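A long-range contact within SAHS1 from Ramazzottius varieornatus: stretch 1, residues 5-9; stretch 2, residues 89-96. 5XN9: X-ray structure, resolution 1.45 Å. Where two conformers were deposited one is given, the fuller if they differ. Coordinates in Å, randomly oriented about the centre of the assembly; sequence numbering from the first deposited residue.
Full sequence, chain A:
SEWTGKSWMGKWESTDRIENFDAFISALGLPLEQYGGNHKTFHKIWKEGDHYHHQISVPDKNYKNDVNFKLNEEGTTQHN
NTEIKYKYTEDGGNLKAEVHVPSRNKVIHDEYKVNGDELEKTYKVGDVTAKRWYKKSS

Stretch 1, residues 5-9: GKSWM
Stretch 2 89-96: TEDGGNLK

Residues 5-9 form a short irregular segment that packs against a β-hairpin spanning residues 89-96, more than 80 positions later in the chain. Strands 89-91 and 94-96 of the hairpin pair through Thr89 N to Lys96 O and Lys96 N to Thr89 O, both 2.8 Å, and through Asp91 N to Asn94 O at 2.9 Å. Asn94 N to Asp91 O, 3.0 Å, closes a type II' turn from Asp91 to Asn94. Gly92, at phi/psi 57/-118, suits a turn position whose positive phi favours glycine. A salt bridge between Lys96 NZ and Asp91 OD2, 2.6 Å, joins the two strands further.

The first segment carries a type I turn from Lys6 to Met9, closed by Met9 N to Lys6 O at 3.1 Å; Ser7 (-64/-29) and Trp8 (-84/-7) occupy its central positions. Gly5 precedes it at 132/-33, where a CB would jam against the preceding carbonyl. In register, Ser7 CA lies 6.8 Å from Gly93 CA, and Trp8 CA is equally far from Asn94 CA. No direct backbone-to-backbone hydrogen bond crosses this gap, so side chains and water make the connection.

Lys6, Ser7 and Trp8 all direct their CA-to-CB bonds toward the hairpin. Lys6 (chi1 to chi4 m, m, t, t) extends its ammonium to Glu90, whose m, t side chain with chi3 of -80° brings OE2 to 2.7 Å from Lys6 NZ. This salt bridge, which is also a direct hydrogen bond from Lys6 NZ to Glu90 OE2, pairs opposite charges at partly exposed positions.

Trp8 is buried and contributes the largest covered area, 97 Å² of residue surface. With chi1 36° and chi2 -96°, its indole presents one face to Leu95, whose CB sits 3.6 Å from the centroid of the five-membered ring, 4° off the normal, in a CH-pi contact. Leu95 is also buried, in rotamer t, p, and its CB lies 3.8 Å from Trp8 CG. Polar atoms approach the ring edge instead: Gly93 O is 3.3 Å from Trp8 CD1, and Glu90 OE2 is 4.0 Å from Trp8 CZ2.

Two waters complete the polar network. Water 1 accepts from Ser7 N at 3.0 Å and donates to Gly93 O at 2.9 Å, linking the two backbones. Water 2 donates to Asn94 OD1 at 2.9 Å and hydrogen-bonds Ser7 OG, also at 2.9 Å. Asn94 (chi1 m) thus participates through solvent although its CA-to-CB bond points away. The compact p rotamer of Ser7 also places OG 3.1 Å from Gly93 O.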

# COMPACT_ATOMS: atom_id res chain seq x y z
N GLY A 5 17.73 -4.17 -4.03
CA GLY A 5 18.29 -4.29 -2.70
C GLY A 5 17.36 -5.02 -1.74
O GLY A 5 17.80 -5.71 -0.82
N LYS A 6 16.06 -4.84 -1.96
CA LYS A 6 15.00 -5.53 -1.24
C LYS A 6 14.02 -6.06 -2.26
O LYS A 6 13.80 -5.43 -3.30
CB LYS A 6 14.24 -4.56 -0.32
CG LYS A 6 15.12 -3.73 0.61
CD LYS A 6 15.64 -4.57 1.75
CE LYS A 6 16.37 -3.71 2.78
NZ LYS A 6 16.81 -4.54 3.94
N SER A 7 13.40 -7.20 -1.96
CA SER A 7 12.53 -7.84 -2.94
C SER A 7 11.32 -6.98 -3.28
O SER A 7 10.80 -7.06 -4.40
CB SER A 7 12.08 -9.22 -2.47
OG SER A 7 11.30 -9.12 -1.29
N TRP A 8 10.85 -6.16 -2.34
CA TRP A 8 9.67 -5.33 -2.54
C TRP A 8 9.97 -4.02 -3.25
O TRP A 8 9.03 -3.29 -3.59
CB TRP A 8 8.96 -5.08 -1.21
CG TRP A 8 9.88 -4.90 -0.03
CD1 TRP A 8 10.26 -5.87 0.86
CD2 TRP A 8 10.52 -3.69 0.40
NE1 TRP A 8 11.10 -5.34 1.82
CE2 TRP A 8 11.28 -4.00 1.56
CE3 TRP A 8 10.53 -2.37 -0.07
CZ2 TRP A 8 12.03 -3.05 2.25
CZ3 TRP A 8 11.29 -1.42 0.61
CH2 TRP A 8 12.03 -1.76 1.76
N MET A 9 11.24 -3.68 -3.47
CA MET A 9 11.55 -2.51 -4.27
C MET A 9 11.24 -2.78 -5.74
O MET A 9 11.39 -3.91 -6.23
CB MET A 9 13.02 -2.12 -4.10
CG MET A 9 13.33 -1.63 -2.70
SD MET A 9 15.09 -1.51 -2.32
CE MET A 9 15.55 -0.15 -3.40
N THR A 89 7.91 -1.31 8.47
CA THR A 89 8.93 -2.18 9.04
C THR A 89 9.15 -3.35 8.10
O THR A 89 8.32 -3.65 7.24
CB THR A 89 8.50 -2.71 10.41
OG1 THR A 89 7.27 -3.43 10.26
CG2 THR A 89 8.29 -1.57 11.39
N GLU A 90 10.30 -4.00 8.25
CA GLU A 90 10.59 -5.24 7.54
C GLU A 90 10.25 -6.43 8.42
O GLU A 90 10.48 -6.41 9.64
CB GLU A 90 12.07 -5.34 7.20
CG GLU A 90 12.56 -4.32 6.21
CD GLU A 90 14.03 -4.53 5.88
OE1 GLU A 90 14.90 -4.12 6.68
OE2 GLU A 90 14.31 -5.13 4.82
N ASP A 91 9.64 -7.44 7.82
CA ASP A 91 9.41 -8.73 8.47
C ASP A 91 10.23 -9.69 7.63
O ASP A 91 9.74 -10.23 6.63
CB ASP A 91 7.94 -9.09 8.49
CG ASP A 91 7.62 -10.17 9.50
OD1 ASP A 91 8.43 -11.11 9.64
OD2 ASP A 91 6.56 -10.08 10.16
N GLY A 92 11.48 -9.88 8.01
CA GLY A 92 12.41 -10.59 7.16
C GLY A 92 12.49 -9.89 5.82
O GLY A 92 12.86 -8.72 5.71
N GLY A 93 12.09 -10.61 4.78
CA GLY A 93 12.11 -10.17 3.40
C GLY A 93 10.90 -9.41 2.93
O GLY A 93 10.89 -8.93 1.79
N ASN A 94 9.88 -9.26 3.77
CA ASN A 94 8.65 -8.58 3.39
C ASN A 94 8.56 -7.21 4.05
O ASN A 94 9.27 -6.91 5.01
CB ASN A 94 7.43 -9.42 3.78
CG ASN A 94 7.45 -10.78 3.12
OD1 ASN A 94 7.93 -10.93 2.00
ND2 ASN A 94 6.94 -11.79 3.82
N LEU A 95 7.68 -6.38 3.51
CA LEU A 95 7.49 -5.01 3.99
C LEU A 95 6.10 -4.92 4.61
O LEU A 95 5.13 -5.40 4.03
CB LEU A 95 7.60 -4.02 2.83
CG LEU A 95 7.43 -2.54 3.15
CD1 LEU A 95 8.57 -2.02 4.03
CD2 LEU A 95 7.32 -1.73 1.87
N LYS A 96 6.02 -4.31 5.79
CA LYS A 96 4.74 -4.11 6.47
C LYS A 96 4.57 -2.64 6.81
O LYS A 96 5.54 -1.96 7.13
CB LYS A 96 4.66 -4.95 7.75
CG LYS A 96 4.60 -6.44 7.48
CD LYS A 96 4.31 -7.25 8.73
CE LYS A 96 3.98 -8.70 8.38
NZ LYS A 96 4.07 -9.58 9.57
O HOH W 1 13.52 -8.25 0.89
O HOH W 2 8.62 -9.15 -0.24